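PDB 5JDD: titin from Homo sapiens, which forms the giant elastic filament of the muscle sarcomere, its tandem I-band immunoglobulin domains probably acting as linked, load-bearing modules, and is also classed as a protein kinase. Local coordinates for residues L91-M97 / C164-S170; V119-W123 / L144-I148. Where two conformers were deposited one is given. Residue numbers count along the deposited sequence, not the author numbering.

Contact 1: residues L91-M97 / C164-S170; sequences LHITKTM and CGNDQVS
The entry edge of an I-set immunoglobulin domain, where its first strand lies beside the hairpin joining the last two strands, is built from 91-97 and 164-170. C164-D167 form a type II' turn closed by both C164 N to D167 O (2.9 Å) and D167 N to C164 O (2.8 Å). G165 (phi/psi 56/-122) suits its first corner; a CB there would also clash with L91 CB. From D167 the chain is extended. The segments run in the same sense, CA atoms pairing L91 with G165 (5.3 Å), H92 with D167 (5.5 Å), T96 with V169 (6.3 Å) and M97 with S170 (6.6 Å). Between the H92-D167 and T96-V169 pairs the first segment turns a corner at T94, where T94 and K95 form a classic beta bulge opposite E113. A side chain makes the direct polar link: I93 N donates to D167 OD2 at 2.9 Å and 177°, with D167 in the t rotamer. Water 2 joins D167 OD2 (3.0 Å) to I93 O (2.8 Å), and water 1 joins L91 O (2.7 Å) to N166 N (2.8 Å). I93 (m, m) directs its CA-to-CB bond toward 164-170, with CD1 3.6 Å from C164 CB and 3.7 Å from V169 CG1. T96 CB meets V169 CG2 at 3.7 Å. The M97 side chain (m, t, m) brings CE to 3.9 Å from V169 CG1 and 3.3 Å from V169 O. Such a first strand, hydrogen-bonded to one sheet before crossing toward the final strand of the other, is the A-to-A' switch of the I-set fold.

Contact 2: residues V119-W123 / L144-I148; sequences VPSMW and LHQLI
V119 begins an extended loop whose run to W123 lies 18° from the direction of H145-L147, with CA pairs S121-H145 at 7.2 Å and W123-L147 at 7.7 Å. V119 O sits at the edge of the H145 ring, 3.1 Å from H145 CE1, and water 4 lies between V119 N (3.2 Å) and H145 NE2 (3.0 Å). P120 points away. S121 (m) places OG 3.9 Å from H145 ND1, too long for direct bonding; water 5 fills the gap, 2.7 Å from S121 OG, 2.8 Å from H145 ND1 and 3.1 Å from W123 NE1, which donates to it. The M122 CA-to-CB bond points away from 144-148. W123 (chi1 -69°, chi2 93°) lays its indole against the strand: L147 CB stands 3.5 Å from the centroid of the six-membered ring and 3° off its normal, a CH-pi contact, while H145 O lies at the ring edge, 3.8 Å from W123 CZ2. F162 meets the indole edge-to-face. This is the buried strand-C tryptophan, packed between the two sheets, of the immunoglobulin beta-sandwich.

Contacts 1 and 2 belong to the middle of three immunoglobulin domains, their centres about 10 Å apart. Along the chain the order is 91-97, 119-123, 144-148, 164-170, so the second pair falls between the halves of the first. Each contact bridges the two sheets: strands 93-95 and 144-149 belong to the four-stranded sheet, strands 123-125 and 167-176 to the five-stranded one. Two packing points join the contacts directly, M97 SD to W123 CZ3 at 3.5 Å and L91 CD2 to V119 CG2 at 3.9 Å. M97, just after strand 93-95, thus joins the packing around W123, while L91, just before that strand, meets the loop leading to it. The chain enters from the preceding domain through 91-97.

Contact 1: residues L91-M97 / C164-S170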
loop_
_atom_site.group_PDB
_atom_site.type_symbol
_atom_site.label_atom_id
_atom_site.label_comp_id
_atom_site.label_asym_id
_atom_site.label_seq_id
_atom_site.Cartn_x
_atom_site.Cartn_y
_atom_site.Cartn_z
ATOM N N LEU A 91 -11.721 -3.991 -12.202
ATOM C CA LEU A 91 -10.610 -3.985 -11.252
ATOM C C LEU A 91 -11.169 -4.195 -9.860
ATOM O O LEU A 91 -12.083 -3.482 -9.436
ATOM C CB LEU A 91 -9.885 -2.651 -11.297
ATOM C CG LEU A 91 -9.262 -2.244 -12.635
ATOM C CD1 LEU A 91 -8.602 -0.875 -12.537
ATOM C CD2 LEU A 91 -8.256 -3.277 -13.132
ATOM N N HIS A 92 -10.633 -5.174 -9.142
ATOM C CA HIS A 92 -11.129 -5.436 -7.796
ATOM C C HIS A 92 -10.062 -6.003 -6.881
ATOM O O HIS A 92 -9.015 -6.475 -7.329
ATOM C CB HIS A 92 -12.345 -6.375 -7.843
ATOM C CG HIS A 92 -12.063 -7.713 -8.459
ATOM N ND1 HIS A 92 -12.137 -7.938 -9.817
ATOM C CD2 HIS A 92 -11.724 -8.901 -7.900
ATOM C CE1 HIS A 92 -11.853 -9.205 -10.071
ATOM N NE2 HIS A 92 -11.601 -9.811 -8.924
ATOM N N ILE A 93 -10.346 -5.956 -5.585
ATOM C CA ILE A 93 -9.439 -6.449 -4.556
ATOM C C ILE A 93 -9.564 -7.967 -4.438
ATOM O O ILE A 93 -10.681 -8.493 -4.394
ATOM C CB ILE A 93 -9.786 -5.819 -3.200
ATOM C CG1 ILE A 93 -9.665 -4.288 -3.255
ATOM C CG2 ILE A 93 -8.900 -6.384 -2.096
ATOM C CD1 ILE A 93 -8.267 -3.784 -3.558
ATOM N N THR A 94 -8.431 -8.673 -4.401
ATOM C CA THR A 94 -8.454 -10.130 -4.214
ATOM C C THR A 94 -7.873 -10.581 -2.876
ATOM O O THR A 94 -8.063 -11.721 -2.475
ATOM C CB THR A 94 -7.706 -10.881 -5.319
ATOM O OG1 THR A 94 -6.307 -10.608 -5.198
ATOM C CG2 THR A 94 -8.195 -10.450 -6.709
ATOM N N LYS A 95 -7.147 -9.704 -2.188
ATOM C CA LYS A 95 -6.685 -9.996 -0.837
ATOM C C LYS A 95 -6.711 -8.689 -0.055
ATOM O O LYS A 95 -6.166 -7.684 -0.508
ATOM C CB LYS A 95 -5.275 -10.597 -0.835
ATOM C CG LYS A 95 -4.805 -11.019 0.551
ATOM C CD LYS A 95 -3.372 -11.559 0.528
ATOM C CE LYS A 95 -3.300 -12.961 -0.051
ATOM N NZ LYS A 95 -1.899 -13.442 -0.246
ATOM N N THR A 96 -7.352 -8.696 1.114
ATOM C CA THR A 96 -7.508 -7.474 1.897
ATOM C C THR A 96 -6.334 -7.205 2.818
ATOM O O THR A 96 -5.416 -8.017 2.968
ATOM C CB THR A 96 -8.797 -7.489 2.748
ATOM O OG1 THR A 96 -8.689 -8.492 3.769
ATOM C CG2 THR A 96 -10.011 -7.765 1.879
ATOM N N MET A 97 -6.391 -6.038 3.445
ATOM C CA MET A 97 -5.328 -5.576 4.315
ATOM C C MET A 97 -5.654 -5.832 5.761
ATOM O O MET A 97 -6.825 -5.899 6.147
ATOM C CB MET A 97 -5.119 -4.095 4.087
ATOM C CG MET A 97 -4.938 -3.807 2.623
ATOM S SD MET A 97 -4.148 -2.235 2.381
ATOM C CE MET A 97 -5.525 -1.149 2.771
ATOM N N CYS A 164 -8.759 0.710 -5.821
ATOM C CA CYS A 164 -8.544 -0.166 -6.963
ATOM C C CYS A 164 -9.752 -0.071 -7.884
ATOM O O CYS A 164 -10.780 -0.728 -7.653
ATOM C CB CYS A 164 -8.377 -1.597 -6.446
ATOM S SG CYS A 164 -8.218 -2.874 -7.695
ATOM N N GLY A 165 -9.646 0.753 -8.918
ATOM C CA GLY A 165 -10.803 1.057 -9.751
ATOM C C GLY A 165 -11.942 1.601 -8.901
ATOM O O GLY A 165 -11.781 2.598 -8.183
ATOM N N ASN A 166 -13.087 0.928 -8.953
ATOM C CA ASN A 166 -14.245 1.328 -8.164
ATOM C C ASN A 166 -14.380 0.551 -6.860
ATOM O O ASN A 166 -15.374 0.695 -6.143
ATOM C CB ASN A 166 -15.507 1.203 -9.020
ATOM C CG ASN A 166 -15.427 2.052 -10.252
ATOM O OD1 ASN A 166 -15.031 3.215 -10.182
ATOM N ND2 ASN A 166 -15.754 1.471 -11.403
ATOM N N ASP A 167 -13.363 -0.261 -6.560
ATOM C CA ASP A 167 -13.280 -1.035 -5.323
ATOM C C ASP A 167 -12.298 -0.284 -4.406
ATOM O O ASP A 167 -11.466 0.509 -4.869
ATOM C CB ASP A 167 -12.742 -2.453 -5.623
ATOM C CG ASP A 167 -13.214 -3.521 -4.614
ATOM O OD1 ASP A 167 -13.887 -3.170 -3.618
ATOM O OD2 ASP A 167 -12.910 -4.729 -4.823
ATOM N N GLN A 168 -12.407 -0.498 -3.104
ATOM C CA GLN A 168 -11.371 -0.018 -2.198
ATOM C C GLN A 168 -11.306 -0.913 -0.977
ATOM O O GLN A 168 -12.262 -1.617 -0.661
ATOM C CB GLN A 168 -11.591 1.451 -1.822
ATOM C CG GLN A 168 -12.798 1.728 -0.957
ATOM C CD GLN A 168 -12.841 3.179 -0.489
ATOM O OE1 GLN A 168 -12.785 4.102 -1.302
ATOM N NE2 GLN A 168 -12.928 3.382 0.825
ATOM N N VAL A 169 -10.158 -0.908 -0.314
ATOM C CA VAL A 169 -9.953 -1.707 0.885
ATOM C C VAL A 169 -9.256 -0.835 1.926
ATOM O O VAL A 169 -8.384 -0.040 1.586
ATOM C CB VAL A 169 -9.143 -3.002 0.574
ATOM C CG1 VAL A 169 -7.762 -2.689 -0.011
ATOM C CG2 VAL A 169 -9.040 -3.894 1.805
ATOM N N SER A 170 -9.663 -0.965 3.183
ATOM C CA SER A 170 -9.069 -0.158 4.247
ATOM C C SER A 170 -8.634 -1.015 5.431
ATOM O O SER A 170 -9.158 -2.112 5.661
ATOM C CB SER A 170 -10.046 0.919 4.741
ATOM O OG SER A 170 -10.410 1.818 3.700
HETATM O O HOH W 1 -13.560 -1.455 -10.306
HETATM O O HOH W 2 -13.315 -7.659 -4.541
HETATM O O HOH W 3 -8.894 -4.780 4.918
#

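Contact 2: residues V119-W123 / L144-I148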
loop_
_atom_site.group_PDB
_atom_site.type_symbol
_atom_site.label_atom_id
_atom_site.label_comp_id
_atom_site.label_asym_id
_atom_site.label_seq_id
_atom_site.Cartn_x
_atom_site.Cartn_y
_atom_site.Cartn_z
ATOM N N VAL A 119 -2.316 -1.871 -12.246
ATOM C CA VAL A 119 -3.218 -0.989 -11.513
ATOM C C VAL A 119 -2.352 0.067 -10.842
ATOM O O VAL A 119 -1.391 -0.273 -10.161
ATOM C CB VAL A 119 -4.017 -1.752 -10.437
ATOM C CG1 VAL A 119 -4.794 -0.785 -9.552
ATOM C CG2 VAL A 119 -4.963 -2.746 -11.095
ATOM N N PRO A 120 -2.663 1.356 -11.055
ATOM C CA PRO A 120 -1.819 2.378 -10.422
ATOM C C PRO A 120 -1.953 2.390 -8.905
ATOM O O PRO A 120 -3.007 2.078 -8.351
ATOM C CB PRO A 120 -2.343 3.693 -11.006
ATOM C CG PRO A 120 -3.732 3.391 -11.464
ATOM C CD PRO A 120 -3.765 1.939 -11.842
ATOM N N SER A 121 -0.861 2.725 -8.233
ATOM C CA SER A 121 -0.898 2.901 -6.787
ATOM C C SER A 121 -1.809 4.051 -6.393
ATOM O O SER A 121 -1.669 5.162 -6.901
ATOM C CB SER A 121 0.495 3.223 -6.269
ATOM O OG SER A 121 1.382 2.161 -6.518
ATOM N N MET A 122 -2.714 3.799 -5.455
ATOM C CA MET A 122 -3.516 4.879 -4.887
ATOM C C MET A 122 -3.801 4.602 -3.426
ATOM O O MET A 122 -4.659 3.785 -3.099
ATOM C CB MET A 122 -4.831 5.057 -5.650
ATOM C CG MET A 122 -5.677 6.236 -5.133
ATOM S SD MET A 122 -4.829 7.838 -5.171
ATOM C CE MET A 122 -4.584 8.065 -6.927
ATOM N N TRP A 123 -3.074 5.298 -2.558
ATOM C CA TRP A 123 -3.173 5.110 -1.117
ATOM C C TRP A 123 -3.682 6.368 -0.441
ATOM O O TRP A 123 -3.210 7.468 -0.727
ATOM C CB TRP A 123 -1.792 4.777 -0.549
ATOM C CG TRP A 123 -1.272 3.429 -0.955
ATOM C CD1 TRP A 123 -0.472 3.138 -2.026
ATOM C CD2 TRP A 123 -1.526 2.191 -0.290
ATOM N NE1 TRP A 123 -0.209 1.785 -2.062
ATOM C CE2 TRP A 123 -0.835 1.180 -1.003
ATOM C CE3 TRP A 123 -2.256 1.839 0.846
ATOM C CZ2 TRP A 123 -0.864 -0.166 -0.615
ATOM C CZ3 TRP A 123 -2.279 0.506 1.238
ATOM C CH2 TRP A 123 -1.591 -0.482 0.504
ATOM N N LEU A 144 0.510 -7.263 -6.394
ATOM C CA LEU A 144 0.664 -6.936 -4.975
ATOM C C LEU A 144 0.974 -5.454 -4.798
ATOM O O LEU A 144 1.862 -4.907 -5.448
ATOM C CB LEU A 144 1.783 -7.777 -4.345
ATOM C CG LEU A 144 2.142 -7.521 -2.875
ATOM C CD1 LEU A 144 1.089 -8.083 -1.953
ATOM C CD2 LEU A 144 3.505 -8.115 -2.529
ATOM N N HIS A 145 0.247 -4.806 -3.900
ATOM C CA HIS A 145 0.470 -3.398 -3.604
ATOM C C HIS A 145 0.791 -3.225 -2.141
ATOM O O HIS A 145 0.097 -3.759 -1.281
ATOM C CB HIS A 145 -0.763 -2.579 -3.979
ATOM C CG HIS A 145 -0.925 -2.414 -5.454
ATOM N ND1 HIS A 145 -0.472 -1.302 -6.130
ATOM C CD2 HIS A 145 -1.434 -3.250 -6.395
ATOM C CE1 HIS A 145 -0.719 -1.449 -7.421
ATOM N NE2 HIS A 145 -1.305 -2.619 -7.604
ATOM N N GLN A 146 1.849 -2.468 -1.860
ATOM C CA GLN A 146 2.317 -2.305 -0.491
ATOM C C GLN A 146 2.554 -0.841 -0.125
ATOM O O GLN A 146 3.026 -0.043 -0.944
ATOM C CB GLN A 146 3.601 -3.119 -0.285
ATOM C CG GLN A 146 4.139 -3.104 1.132
ATOM C CD GLN A 146 5.425 -3.896 1.267
ATOM O OE1 GLN A 146 6.200 -4.013 0.316
ATOM N NE2 GLN A 146 5.658 -4.444 2.450
ATOM N N LEU A 147 2.223 -0.510 1.122
ATOM C CA LEU A 147 2.525 0.789 1.720
ATOM C C LEU A 147 3.379 0.525 2.944
ATOM O O LEU A 147 2.969 -0.195 3.858
ATOM C CB LEU A 147 1.246 1.518 2.136
ATOM C CG LEU A 147 1.450 2.838 2.900
ATOM C CD1 LEU A 147 2.080 3.878 1.989
ATOM C CD2 LEU A 147 0.132 3.367 3.441
ATOM N N ILE A 148 4.585 1.082 2.950
ATOM C CA ILE A 148 5.483 0.947 4.089
ATOM C C ILE A 148 5.622 2.303 4.774
ATOM O O ILE A 148 5.926 3.311 4.122
ATOM C CB ILE A 148 6.845 0.422 3.649
ATOM C CG1 ILE A 148 6.675 -0.963 3.020
ATOM C CG2 ILE A 148 7.804 0.353 4.824
ATOM C CD1 ILE A 148 7.769 -1.329 2.054
HETATM O O HOH W 4 -1.460 -4.135 -10.224
HETATM O O HOH W 5 1.051 0.352 -4.484
#